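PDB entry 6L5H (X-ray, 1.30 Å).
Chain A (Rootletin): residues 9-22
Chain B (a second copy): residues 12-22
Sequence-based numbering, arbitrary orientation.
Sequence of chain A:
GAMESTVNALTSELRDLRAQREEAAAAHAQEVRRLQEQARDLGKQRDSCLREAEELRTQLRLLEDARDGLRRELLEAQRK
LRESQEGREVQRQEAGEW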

# COMPACT_ATOMS: atom_id res chain seq x y z
N ALA A 9 -2.16 -44.04 28.35
CA ALA A 9 -1.93 -43.61 26.97
C ALA A 9 -2.75 -42.36 26.64
O ALA A 9 -2.25 -41.44 25.97
CB ALA A 9 -2.28 -44.73 25.99
N LEU A 10 -4.01 -42.32 27.08
CA LEU A 10 -4.84 -41.16 26.79
C LEU A 10 -4.35 -39.94 27.56
O LEU A 10 -4.37 -38.82 27.03
CB LEU A 10 -6.31 -41.45 27.13
CG LEU A 10 -7.01 -42.54 26.30
CD1 LEU A 10 -8.43 -42.78 26.79
CD2 LEU A 10 -7.01 -42.21 24.81
N THR A 11 -3.93 -40.12 28.81
CA THR A 11 -3.37 -38.99 29.57
C THR A 11 -2.12 -38.43 28.89
O THR A 11 -1.95 -37.21 28.80
CB THR A 11 -3.08 -39.44 31.00
OG1 THR A 11 -4.29 -39.89 31.62
CG2 THR A 11 -2.51 -38.29 31.81
N SER A 12 -1.25 -39.31 28.37
CA SER A 12 -0.06 -38.85 27.67
C SER A 12 -0.43 -38.09 26.39
O SER A 12 0.12 -37.01 26.09
CB SER A 12 0.83 -40.05 27.35
OG SER A 12 1.86 -39.70 26.45
N GLU A 13 -1.35 -38.66 25.61
CA GLU A 13 -1.78 -38.00 24.38
C GLU A 13 -2.41 -36.64 24.67
O GLU A 13 -2.24 -35.68 23.90
CB GLU A 13 -2.76 -38.90 23.63
CG GLU A 13 -3.07 -38.40 22.24
CD GLU A 13 -3.91 -39.38 21.45
OE1 GLU A 13 -4.31 -40.42 22.02
OE2 GLU A 13 -4.18 -39.09 20.28
N LEU A 14 -3.14 -36.55 25.77
CA LEU A 14 -3.79 -35.30 26.16
C LEU A 14 -2.76 -34.23 26.49
O LEU A 14 -2.91 -33.07 26.08
CB LEU A 14 -4.70 -35.52 27.36
CG LEU A 14 -6.16 -35.82 27.03
CD1 LEU A 14 -6.89 -36.20 28.29
CD2 LEU A 14 -6.80 -34.61 26.38
N ARG A 15 -1.73 -34.59 27.26
CA ARG A 15 -0.70 -33.58 27.55
C ARG A 15 -0.04 -33.09 26.27
O ARG A 15 0.21 -31.88 26.11
CB ARG A 15 0.35 -34.14 28.52
CG ARG A 15 -0.13 -34.19 29.96
CD ARG A 15 1.03 -34.26 30.96
NE ARG A 15 0.52 -34.37 32.32
CZ ARG A 15 0.23 -35.53 32.89
NH1 ARG A 15 0.41 -36.65 32.21
NH2 ARG A 15 -0.24 -35.58 34.14
N ASP A 16 0.21 -34.01 25.33
CA ASP A 16 0.83 -33.61 24.07
C ASP A 16 -0.09 -32.68 23.26
O ASP A 16 0.35 -31.65 22.72
CB ASP A 16 1.19 -34.85 23.25
CG ASP A 16 1.99 -34.53 22.02
OD1 ASP A 16 3.08 -33.93 22.15
OD2 ASP A 16 1.54 -34.91 20.93
N LEU A 17 -1.38 -33.02 23.20
CA LEU A 17 -2.31 -32.21 22.40
C LEU A 17 -2.53 -30.83 23.01
O LEU A 17 -2.66 -29.84 22.28
CB LEU A 17 -3.64 -32.93 22.23
CG LEU A 17 -3.70 -34.03 21.16
CD1 LEU A 17 -5.15 -34.38 20.89
CD2 LEU A 17 -3.03 -33.54 19.89
N ARG A 18 -2.54 -30.73 24.34
CA ARG A 18 -2.67 -29.40 24.95
C ARG A 18 -1.43 -28.55 24.67
O ARG A 18 -1.54 -27.34 24.40
CB ARG A 18 -2.90 -29.51 26.46
CG ARG A 18 -4.29 -30.01 26.85
CD ARG A 18 -4.58 -29.79 28.33
NE ARG A 18 -3.50 -30.25 29.20
CZ ARG A 18 -3.41 -31.49 29.68
NH1 ARG A 18 -4.32 -32.40 29.37
NH2 ARG A 18 -2.40 -31.83 30.47
N ALA A 19 -0.25 -29.17 24.74
CA ALA A 19 0.98 -28.45 24.42
C ALA A 19 0.95 -27.95 22.97
O ALA A 19 1.33 -26.81 22.68
CB ALA A 19 2.19 -29.35 24.66
N GLN A 20 0.49 -28.81 22.06
CA GLN A 20 0.40 -28.45 20.65
C GLN A 20 -0.59 -27.32 20.43
O GLN A 20 -0.36 -26.44 19.59
CB GLN A 20 0.01 -29.69 19.82
CG GLN A 20 1.13 -30.72 19.66
CD GLN A 20 0.69 -31.98 18.93
OE1 GLN A 20 -0.50 -32.22 18.76
NE2 GLN A 20 1.64 -32.79 18.50
N ARG A 21 -1.70 -27.32 21.17
CA ARG A 21 -2.67 -26.23 21.05
C ARG A 21 -2.05 -24.89 21.41
O ARG A 21 -2.26 -23.88 20.71
CB ARG A 21 -3.88 -26.50 21.95
CG ARG A 21 -4.86 -25.32 21.97
CD ARG A 21 -6.15 -25.65 22.73
NE ARG A 21 -5.92 -25.92 24.14
CZ ARG A 21 -6.90 -26.18 25.01
NH1 ARG A 21 -8.16 -26.19 24.60
NH2 ARG A 21 -6.61 -26.42 26.28
N GLU A 22 -1.28 -24.85 22.50
CA GLU A 22 -0.67 -23.58 22.91
C GLU A 22 0.39 -23.13 21.90
O GLU A 22 0.47 -21.94 21.53
CB GLU A 22 -0.04 -23.75 24.29
CG GLU A 22 -1.02 -24.11 25.38
CD GLU A 22 -2.08 -23.05 25.59
OE1 GLU A 22 -1.71 -21.87 25.75
OE2 GLU A 22 -3.29 -23.39 25.61
N SER B 12 -13.29 -38.00 25.45
CA SER B 12 -14.09 -36.80 25.19
C SER B 12 -13.20 -35.57 25.13
O SER B 12 -13.33 -34.75 24.22
CB SER B 12 -15.14 -36.66 26.30
OG SER B 12 -15.82 -35.41 26.23
N GLU B 13 -12.29 -35.43 26.10
CA GLU B 13 -11.37 -34.30 26.10
C GLU B 13 -10.46 -34.31 24.87
O GLU B 13 -10.22 -33.26 24.24
CB GLU B 13 -10.56 -34.33 27.39
CG GLU B 13 -9.81 -33.08 27.72
CD GLU B 13 -9.28 -33.11 29.14
OE1 GLU B 13 -9.53 -34.11 29.86
OE2 GLU B 13 -8.60 -32.15 29.53
N LEU B 14 -9.96 -35.49 24.49
CA LEU B 14 -9.11 -35.57 23.30
C LEU B 14 -9.87 -35.15 22.05
O LEU B 14 -9.34 -34.42 21.20
CB LEU B 14 -8.56 -36.99 23.14
CG LEU B 14 -7.39 -37.36 24.05
CD1 LEU B 14 -7.25 -38.86 24.09
CD2 LEU B 14 -6.09 -36.75 23.54
N ARG B 15 -11.11 -35.61 21.91
CA ARG B 15 -11.88 -35.27 20.73
C ARG B 15 -12.27 -33.80 20.73
O ARG B 15 -12.34 -33.19 19.65
CB ARG B 15 -13.12 -36.15 20.64
CG ARG B 15 -12.76 -37.58 20.35
CD ARG B 15 -13.98 -38.46 20.38
NE ARG B 15 -13.64 -39.82 19.99
CZ ARG B 15 -14.53 -40.80 19.95
NH1 ARG B 15 -15.79 -40.57 20.30
NH2 ARG B 15 -14.14 -42.01 19.57
N ASP B 16 -12.55 -33.22 21.90
CA ASP B 16 -12.74 -31.78 21.99
C ASP B 16 -11.54 -31.05 21.40
O ASP B 16 -11.69 -30.12 20.59
CB ASP B 16 -12.92 -31.32 23.44
CG ASP B 16 -14.26 -31.71 24.05
OD1 ASP B 16 -15.12 -32.29 23.37
OD2 ASP B 16 -14.43 -31.42 25.25
N LEU B 17 -10.34 -31.44 21.83
CA LEU B 17 -9.14 -30.76 21.34
C LEU B 17 -8.96 -30.97 19.84
O LEU B 17 -8.55 -30.05 19.13
CB LEU B 17 -7.90 -31.25 22.10
CG LEU B 17 -7.83 -30.77 23.55
CD1 LEU B 17 -6.83 -31.61 24.34
CD2 LEU B 17 -7.47 -29.30 23.62
N ARG B 18 -9.28 -32.17 19.34
CA ARG B 18 -9.11 -32.39 17.90
C ARG B 18 -10.09 -31.54 17.08
O ARG B 18 -9.72 -30.99 16.04
CB ARG B 18 -9.24 -33.88 17.57
CG ARG B 18 -8.15 -34.73 18.19
CD ARG B 18 -8.20 -36.16 17.65
NE ARG B 18 -7.25 -37.06 18.29
CZ ARG B 18 -5.94 -37.09 18.03
NH1 ARG B 18 -5.41 -36.24 17.15
NH2 ARG B 18 -5.16 -37.95 18.66
N ALA B 19 -11.34 -31.40 17.55
CA ALA B 19 -12.30 -30.55 16.83
C ALA B 19 -11.87 -29.09 16.88
O ALA B 19 -11.96 -28.37 15.87
CB ALA B 19 -13.69 -30.73 17.43
N GLN B 20 -11.44 -28.64 18.06
CA GLN B 20 -10.95 -27.28 18.20
C GLN B 20 -9.78 -27.01 17.26
O GLN B 20 -9.72 -25.95 16.62
CB GLN B 20 -10.55 -27.03 19.66
CG GLN B 20 -10.26 -25.58 20.00
CD GLN B 20 -9.92 -25.37 21.47
OE1 GLN B 20 -9.71 -26.33 22.21
NE2 GLN B 20 -9.85 -24.11 21.89
N ARG B 21 -8.86 -27.96 17.15
CA ARG B 21 -7.70 -27.80 16.28
C ARG B 21 -8.11 -27.71 14.81
O ARG B 21 -7.62 -26.85 14.06
CB ARG B 21 -6.72 -28.96 16.50
CG ARG B 21 -5.50 -28.95 15.59
CD ARG B 21 -4.55 -30.11 15.88
NE ARG B 21 -5.19 -31.41 15.69
CZ ARG B 21 -4.63 -32.57 16.02
NH1 ARG B 21 -3.41 -32.60 16.53
NH2 ARG B 21 -5.30 -33.69 15.82
N GLU B 22 -9.03 -28.59 14.39
CA GLU B 22 -9.48 -28.54 13.00
C GLU B 22 -10.15 -27.21 12.68
O GLU B 22 -9.91 -26.61 11.61
CB GLU B 22 -10.45 -29.70 12.72
CG GLU B 22 -10.85 -29.80 11.28
CD GLU B 22 -11.65 -31.04 10.92
OE1 GLU B 22 -12.21 -31.72 11.82
OE2 GLU B 22 -11.73 -31.32 9.71

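The two stretches are helical throughout and run in the same direction, their axes inclined by 25° and 10.0 Å apart at closest approach. The pairing is in register: the CA atoms of Leu A14 and Leu B14 lie 6.0 Å apart, and those of Leu A17 and Leu B17 7.1 Å apart. Together the stretches bury 638 Å².

Apolar packing forms the centre of the contact and follows knobs-into-holes geometry. Leu B14 sits among Leu A10, Glu A13, Leu A14 and Leu A17; its CD1 lies 3.4 Å from Leu A10 CD2, and its CG 3.6 Å from Leu A14 CG. Leu A17 and Leu B17, whose CA-to-CB bonds point toward the partner helix, occupy comparable holes. Leu B17 CD1 approaches Leu A14 CD2 at 3.6 Å.

Long polar side chains flank these leucines and combine aliphatic cover with polar contacts. Arg A21 donates a hydrogen bond from NH1 to Gln B20 OE1 (2.9 Å) near the guanidinium plane, while Leu B17 CD2 lies over one face, 3.3 Å from NH1. Arg B18 likewise receives Leu A17 CD1 over a guanidinium face.

Charge complementarity pairs Glu A13 with Arg B18 in a salt bridge, although the modelled OE2–NH2 separation is implausibly short and its detail uncertain. The reciprocal pair is looser, with Arg A18 NH1 4.3 Å from Glu B13 OE2, beyond salt-bridge range.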